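Local coordinates for malonyl CoA reductase (malonate semialdehyde-forming) (Sulfolobus tokodaii, PDB 2EP5), which probably reduces malonyl-CoA to malonate semialdehyde with NADPH, as a member of the aspartate-semialdehyde dehydrogenase family, at the interface of chains A and B and the interface of chains A and C. Numbering follows the deposited sequence. Chains: chain A/B/C, 350aa long hypothetical aspartate-semialdehyde dehydrogenase.

Contact 1: the interface of chains A and B. Residues chain A 171, 173, 231-233; chain B 249, 316-317, 319.
A:Thr232 and B:Glu316 run antiparallel alongside each other, and the hydroxyl OG1 of A:Thr232 gives a hydrogen bond of 2.7 Å to the carboxylate oxygen OE1 of B:Glu316, on the lone pair facing away from OE2. The same hydroxyl accepts a bond of 2.7 Å from the ammonium NZ of A:Lys171, so it passes the chain of bonds from the lysine on to the glutamate. A:Lys171 leaves its backbone with CG anti to N (chi1 173°) and bends at chi2, which carries NZ across the boundary to the backbone carbonyl O of B:Asn317, 3.0 Å away and met in the carbonyl plane. NZ of A:Lys171 lies 4.8 Å from OE1 of B:Glu316, and the opposite charges probably steady each other, with the threonine hydroxyl bonded to both. Carbon fills the space beside this chain: CE of A:Lys171 passes B:Val319 CG1 at 3.7 Å, the side chains crossing at about a right angle. A:Ile173 and B:Val319 meet tip to tip, CD1 against CG2 at 3.9 Å, while CG2 of the isoleucine presses on the carboxamide carbon CG of B:Asn249 at 3.5 Å. Water 1 links A:Val233 N to B:Glu316 OE1. Repeated by the two-fold, this mixed patch ties strands 171-178 and 230-237 of chain A to strands 244-251, 308-316 and 319-326 of chain B, within what is probably the family's sheet-to-sheet dimer.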
# COMPACT_ATOMS: atom_id res chain seq x y z
N LYS A 171 -9.37 -35.34 -1.05
CA LYS A 171 -10.10 -34.22 -1.60
C LYS A 171 -9.13 -33.06 -1.35
O LYS A 171 -8.78 -32.76 -0.20
CB LYS A 171 -11.43 -34.00 -0.86
CG LYS A 171 -12.19 -32.73 -1.27
CD LYS A 171 -12.58 -32.73 -2.75
CE LYS A 171 -13.07 -31.35 -3.20
NZ LYS A 171 -13.45 -31.30 -4.64
N ILE A 173 -8.25 -29.29 -1.23
CA ILE A 173 -8.80 -27.95 -1.10
C ILE A 173 -7.63 -26.97 -1.20
O ILE A 173 -6.65 -27.07 -0.46
CB ILE A 173 -9.48 -27.73 0.27
CG1 ILE A 173 -10.64 -28.71 0.45
CG2 ILE A 173 -9.96 -26.28 0.37
CD1 ILE A 173 -11.81 -28.50 -0.51
N SER A 231 -9.64 -31.67 -6.90
CA SER A 231 -9.33 -30.43 -6.21
C SER A 231 -10.31 -29.29 -6.43
O SER A 231 -10.84 -29.10 -7.52
CB SER A 231 -7.91 -29.97 -6.58
OG SER A 231 -7.61 -30.27 -7.93
N THR A 232 -10.56 -28.55 -5.35
CA THR A 232 -11.45 -27.39 -5.38
C THR A 232 -10.56 -26.20 -4.98
O THR A 232 -9.94 -26.20 -3.91
CB THR A 232 -12.63 -27.56 -4.39
OG1 THR A 232 -13.50 -28.59 -4.88
CG2 THR A 232 -13.42 -26.27 -4.25
N VAL A 233 -10.48 -25.21 -5.85
CA VAL A 233 -9.61 -24.08 -5.55
C VAL A 233 -10.28 -22.72 -5.57
O VAL A 233 -11.22 -22.48 -6.33
CB VAL A 233 -8.36 -24.09 -6.49
CG1 VAL A 233 -8.50 -25.21 -7.53
CG2 VAL A 233 -8.16 -22.75 -7.16
N ASN B 249 -14.63 -24.09 3.16
CA ASN B 249 -14.92 -25.27 2.36
C ASN B 249 -15.46 -26.39 3.25
O ASN B 249 -14.74 -26.96 4.08
CB ASN B 249 -13.66 -25.78 1.64
CG ASN B 249 -13.19 -24.84 0.53
OD1 ASN B 249 -12.43 -23.89 0.77
ND2 ASN B 249 -13.65 -25.09 -0.69
N GLU B 316 -19.08 -28.08 -5.54
CA GLU B 316 -18.21 -28.93 -6.33
C GLU B 316 -18.25 -30.31 -5.69
O GLU B 316 -18.85 -30.50 -4.64
CB GLU B 316 -16.77 -28.39 -6.36
CG GLU B 316 -16.63 -26.99 -6.98
CD GLU B 316 -15.25 -26.74 -7.62
OE1 GLU B 316 -14.24 -27.28 -7.13
OE2 GLU B 316 -15.19 -25.98 -8.61
N ASN B 317 -17.60 -31.28 -6.32
CA ASN B 317 -17.62 -32.63 -5.80
C ASN B 317 -17.24 -32.76 -4.32
O ASN B 317 -16.10 -32.52 -3.94
CB ASN B 317 -16.71 -33.53 -6.64
CG ASN B 317 -16.72 -34.98 -6.16
OD1 ASN B 317 -17.79 -35.58 -6.04
ND2 ASN B 317 -15.54 -35.53 -5.88
N VAL B 319 -17.97 -30.92 -1.78
CA VAL B 319 -17.58 -29.69 -1.10
C VAL B 319 -18.43 -28.48 -1.40
O VAL B 319 -18.74 -28.18 -2.56
CB VAL B 319 -16.11 -29.32 -1.40
CG1 VAL B 319 -15.93 -29.04 -2.88
CG2 VAL B 319 -15.71 -28.09 -0.57
O HOH W 1 -11.85 -25.84 -8.69

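Contact 2: the interface of chains A and C. Residues chain A 190, 239-241; chain C 190-191, 194.
The N-terminal turn of the short helix 190-193 in chain C lies against the loop that joins strands 230-237 and 244-251 in chain A, and A:Arg241 of that loop makes a polar link. Its NH2 gives a hydrogen bond of 2.8 Å to the backbone O of C:Met191, tilted 22° from the carbonyl plane; NH1 adds a weak bond to the same oxygen. The thioether SD of C:Met191 sits over the centre of one guanidinium face, 4.2 Å above it. C:Glu194 brings its CG to 3.4 Å from NH1, and its carboxylate, turned 44° from the guanidinium, offers OE2 at 4.1 Å as a nearby opposite charge. A glycine at A:Arg241 would probably leave the C:Met191 carbonyl without these donors and C:Glu194 without a neighbouring positive charge. The C:Phe190 ring carries CB of C:Glu194 over one face; from the opposite side A:Pro239 approaches the ring's far end, its O 3.5 Å from CZ. The two Phe190 side chains cross obliquely, CD1 to CD1 3.9 Å. The site thus joins the loop leading into strand 244-251 of one subunit, about 12 Å from the predicted catalytic A:His244, to helix 190-193 and the residue after it in the other.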
# COMPACT_ATOMS: atom_id res chain seq x y z
N PHE A 190 -4.38 0.73 -9.04
CA PHE A 190 -4.06 0.97 -7.64
C PHE A 190 -5.33 1.08 -6.79
O PHE A 190 -5.40 0.54 -5.68
CB PHE A 190 -3.26 2.27 -7.51
CG PHE A 190 -2.99 2.67 -6.10
CD1 PHE A 190 -1.96 2.08 -5.39
CD2 PHE A 190 -3.76 3.64 -5.49
CE1 PHE A 190 -1.70 2.46 -4.07
CE2 PHE A 190 -3.50 4.02 -4.18
CZ PHE A 190 -2.47 3.43 -3.47
N PRO A 239 -2.77 -7.37 -2.68
CA PRO A 239 -1.92 -6.22 -3.02
C PRO A 239 -0.43 -6.50 -2.82
O PRO A 239 0.26 -5.87 -2.03
CB PRO A 239 -2.45 -5.12 -2.10
CG PRO A 239 -2.81 -5.88 -0.88
CD PRO A 239 -3.51 -7.11 -1.42
N THR A 240 0.05 -7.48 -3.58
CA THR A 240 1.43 -7.93 -3.56
C THR A 240 1.98 -7.73 -4.97
O THR A 240 1.24 -7.83 -5.94
CB THR A 240 1.46 -9.43 -3.17
OG1 THR A 240 1.34 -9.55 -1.75
CG2 THR A 240 2.73 -10.11 -3.65
N ARG A 241 3.27 -7.44 -5.09
CA ARG A 241 3.84 -7.23 -6.42
C ARG A 241 4.17 -8.55 -7.09
O ARG A 241 3.67 -8.85 -8.17
CB ARG A 241 5.11 -6.37 -6.37
CG ARG A 241 4.91 -4.95 -5.85
CD ARG A 241 6.21 -4.17 -5.85
NE ARG A 241 6.54 -3.71 -7.19
CZ ARG A 241 6.10 -2.57 -7.72
NH1 ARG A 241 5.32 -1.77 -7.02
NH2 ARG A 241 6.43 -2.25 -8.97
N PHE C 190 -1.30 -0.35 -9.98
CA PHE C 190 -0.77 -0.64 -8.65
C PHE C 190 0.75 -0.75 -8.71
O PHE C 190 1.46 -0.24 -7.86
CB PHE C 190 -1.35 -1.96 -8.15
CG PHE C 190 -0.87 -2.36 -6.79
CD1 PHE C 190 -1.43 -1.80 -5.64
CD2 PHE C 190 0.14 -3.30 -6.64
CE1 PHE C 190 -0.99 -2.17 -4.37
CE2 PHE C 190 0.59 -3.68 -5.36
CZ PHE C 190 0.02 -3.12 -4.23
N MET C 191 1.24 -1.47 -9.72
CA MET C 191 2.67 -1.70 -9.91
C MET C 191 3.45 -0.41 -10.08
O MET C 191 4.55 -0.29 -9.56
CB MET C 191 2.90 -2.58 -11.14
CG MET C 191 2.35 -3.99 -11.01
SD MET C 191 3.17 -4.95 -9.72
CE MET C 191 4.67 -5.46 -10.60
N GLU C 194 2.42 1.92 -6.16
CA GLU C 194 2.56 1.36 -4.82
C GLU C 194 3.99 1.40 -4.29
O GLU C 194 4.94 0.97 -4.96
CB GLU C 194 1.98 -0.06 -4.80
CG GLU C 194 2.97 -1.22 -4.67
CD GLU C 194 3.41 -1.47 -3.23
OE1 GLU C 194 2.56 -1.30 -2.32
OE2 GLU C 194 4.59 -1.85 -3.02

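Contact 3: the interface of chains A and C. Residues chain A 188-190; chain C 188-190.
The amide N of A:Phe190 donates to the carbonyl O of C:Ile188 at 3.0 Å, and N of C:Phe190 to O of A:Ile188 at 3.1 Å, two backbone hydrogen bonds related by the two-fold. Both are nearly straight at the hydrogen, 175° and 176°, and each donor lies in the plane of the carbonyl it meets. Together they form an antiparallel bridge centred on A:Ser189 and C:Ser189, whose CA atoms pass 4.1 Å apart. It pairs the segments entering helix 190-193 of the two chains and would probably help hold the A/C pair together, in what may be the second interface of a tetramer. Beyond the bonds, CB of A:Phe190 rests on O of C:Ile188 at 3.7 Å. What sets up the donors is the helix start: Phe190 is the first residue of helix 190-193, where an amide has no earlier carbonyl of its own helix to bond, and here the partner chain supplies one. The extended backbones of Ile188 and Ser189 align the carbonyls. The serine hydroxyls take no part in the bridge: in A:Ser189, OG stands between the backbone N and the carbonyl carbon (chi1 85°), turned away from the partner chain, while its CB lies 3.8 Å from O of C:Ile188.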
# COMPACT_ATOMS: atom_id res chain seq x y z
N ILE A 188 -3.94 -4.46 -13.19
CA ILE A 188 -4.75 -4.03 -12.05
C ILE A 188 -4.44 -2.62 -11.56
O ILE A 188 -3.29 -2.27 -11.33
CB ILE A 188 -4.58 -5.02 -10.89
CG1 ILE A 188 -4.89 -6.43 -11.41
CG2 ILE A 188 -5.50 -4.65 -9.74
CD1 ILE A 188 -4.14 -7.50 -10.69
N SER A 189 -5.48 -1.81 -11.39
CA SER A 189 -5.30 -0.43 -10.94
C SER A 189 -5.03 -0.35 -9.44
O SER A 189 -5.40 -1.23 -8.67
CB SER A 189 -6.54 0.41 -11.27
OG SER A 189 -7.52 0.28 -10.25
N PHE A 190 -4.38 0.73 -9.04
CA PHE A 190 -4.06 0.97 -7.64
C PHE A 190 -5.33 1.08 -6.79
O PHE A 190 -5.40 0.54 -5.68
CB PHE A 190 -3.26 2.27 -7.51
CG PHE A 190 -2.99 2.67 -6.10
CD1 PHE A 190 -1.96 2.08 -5.39
CD2 PHE A 190 -3.76 3.64 -5.49
CE1 PHE A 190 -1.70 2.46 -4.07
CE2 PHE A 190 -3.50 4.02 -4.18
CZ PHE A 190 -2.47 3.43 -3.47
N ILE C 188 -3.97 4.90 -12.97
CA ILE C 188 -2.64 4.43 -12.59
C ILE C 188 -2.64 3.01 -12.04
O ILE C 188 -3.48 2.65 -11.22
CB ILE C 188 -2.03 5.38 -11.55
CG1 ILE C 188 -2.12 6.81 -12.09
CG2 ILE C 188 -0.59 4.99 -11.23
CD1 ILE C 188 -1.67 7.85 -11.12
N SER C 189 -1.68 2.21 -12.49
CA SER C 189 -1.59 0.83 -12.05
C SER C 189 -0.94 0.72 -10.69
O SER C 189 -0.14 1.56 -10.29
CB SER C 189 -0.81 -0.01 -13.05
OG SER C 189 0.56 0.34 -13.04
N PHE C 190 -1.30 -0.35 -9.98
CA PHE C 190 -0.77 -0.64 -8.65
C PHE C 190 0.75 -0.75 -8.71
O PHE C 190 1.46 -0.24 -7.86
CB PHE C 190 -1.35 -1.96 -8.15
CG PHE C 190 -0.87 -2.36 -6.79
CD1 PHE C 190 -1.43 -1.80 -5.64
CD2 PHE C 190 0.14 -3.30 -6.64
CE1 PHE C 190 -0.99 -2.17 -4.37
CE2 PHE C 190 0.59 -3.68 -5.36
CZ PHE C 190 0.02 -3.12 -4.23

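Contact 4: the interface of chains A and B. Residues chain A 292-296; chain B 197-199.
The flat carboxamide of A:Gln295 presents one face to B:Ile198, whose CG1 lies over it, 3.6 Å from CD and 3.4 Å from OE1; CG2 of the same isoleucine sits on that face too, toward NE2. Within chain A, NE2 gives a hydrogen bond of 2.9 Å to the backbone O of A:Asp292, which lies near the amide plane, 161° at the hydrogen. This bond fixes the turn of the amide and so keeps its face toward the isoleucine. The glutamine and B:Ile198 side chains lie side by side, pointing the same way; beyond CG the glutamine is extended (chi2 -177°), and its CB passes 3.5 Å from the carbonyl O of B:Ile197. With a leucine in place of A:Gln295, the A:Asp292 carbonyl would probably lose its donor and the branched end, no longer pinned, would be set free to turn against B:Ile198. B:Pro199 meets the glutamine stem at about a right angle, its CD 4.0 Å from CG. The same ring approaches the carbonyl of A:Pro294, a proline that follows a cis peptide bond, which kinks the segment. A:Pro296 CD packs on B:Ile197 CB at 3.9 Å. The patch, centred about 10 Å from the predicted catalytic A:His244, probably helps fix its loop against chain B. In the fold, residues 292-295 form the loop leading into helix 296-299, and the chain B segment is a loop between helices 190-193 and 204-215.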
# COMPACT_ATOMS: atom_id res chain seq x y z
N ASP A 292 6.21 -18.64 10.75
CA ASP A 292 5.72 -17.47 10.01
C ASP A 292 6.29 -17.36 8.60
O ASP A 292 6.44 -16.27 8.06
CB ASP A 292 6.02 -16.19 10.79
CG ASP A 292 7.49 -15.88 10.86
OD1 ASP A 292 8.31 -16.81 10.65
OD2 ASP A 292 7.84 -14.71 11.14
N ARG A 293 6.62 -18.51 8.02
CA ARG A 293 7.17 -18.58 6.67
C ARG A 293 6.37 -19.60 5.86
O ARG A 293 5.76 -20.51 6.43
CB ARG A 293 8.64 -18.98 6.74
CG ARG A 293 9.50 -18.01 7.54
CD ARG A 293 9.79 -16.71 6.79
NE ARG A 293 10.80 -16.91 5.75
CZ ARG A 293 12.06 -17.27 6.00
NH1 ARG A 293 12.46 -17.46 7.24
NH2 ARG A 293 12.92 -17.44 4.99
N PRO A 294 6.36 -19.46 4.52
CA PRO A 294 7.04 -18.44 3.72
C PRO A 294 6.33 -17.09 3.65
O PRO A 294 5.14 -16.98 3.93
CB PRO A 294 7.12 -19.08 2.35
CG PRO A 294 5.76 -19.75 2.27
CD PRO A 294 5.62 -20.39 3.64
N GLN A 295 7.09 -16.07 3.26
CA GLN A 295 6.58 -14.72 3.10
C GLN A 295 7.15 -14.15 1.81
O GLN A 295 8.34 -14.26 1.54
CB GLN A 295 7.02 -13.81 4.26
CG GLN A 295 6.30 -14.01 5.57
CD GLN A 295 6.78 -13.02 6.62
OE1 GLN A 295 6.81 -11.82 6.36
NE2 GLN A 295 7.15 -13.51 7.79
N PRO A 296 6.29 -13.54 0.98
CA PRO A 296 6.72 -12.95 -0.29
C PRO A 296 8.01 -12.13 -0.22
O PRO A 296 8.97 -12.41 -0.94
CB PRO A 296 5.52 -12.10 -0.68
CG PRO A 296 4.39 -12.97 -0.23
CD PRO A 296 4.83 -13.43 1.14
N ILE B 197 2.71 -10.85 2.84
CA ILE B 197 1.74 -11.77 3.43
C ILE B 197 2.45 -12.55 4.53
O ILE B 197 3.57 -13.02 4.33
CB ILE B 197 1.22 -12.79 2.37
CG1 ILE B 197 0.42 -12.08 1.27
CG2 ILE B 197 0.34 -13.84 3.03
CD1 ILE B 197 -0.83 -11.38 1.77
N ILE B 198 1.82 -12.69 5.70
CA ILE B 198 2.42 -13.47 6.79
C ILE B 198 1.41 -14.56 7.12
O ILE B 198 0.42 -14.34 7.82
CB ILE B 198 2.70 -12.62 8.04
CG1 ILE B 198 3.66 -11.47 7.68
CG2 ILE B 198 3.31 -13.52 9.14
CD1 ILE B 198 3.97 -10.52 8.84
N PRO B 199 1.67 -15.78 6.62
CA PRO B 199 0.84 -16.98 6.78
C PRO B 199 0.74 -17.52 8.20
O PRO B 199 0.70 -18.72 8.40
CB PRO B 199 1.53 -17.97 5.86
CG PRO B 199 2.97 -17.67 6.12
CD PRO B 199 3.00 -16.14 6.09

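Contacts 1 and 4 both belong to the A/B interface, their centres about 24 Å apart, while contacts 2 and 3 lie side by side at about 7 Å in the A/C interface and share A:Phe190 and C:Phe190. Contact 2 is about 29 Å from contact 1 but about 17 Å from contact 4. Strand 230-237, used in contact 1, runs toward the loop of contact 2, so one strand reaches toward both neighbours. Residues 188-190 serve contact 3, residues 190-194 contact 2, and residues 197-199 contact 4, so the one stretch around helix 190-193 meets different neighbours. Two different two-fold interfaces per subunit suit the four-chain assembly, probably a dimer of dimers.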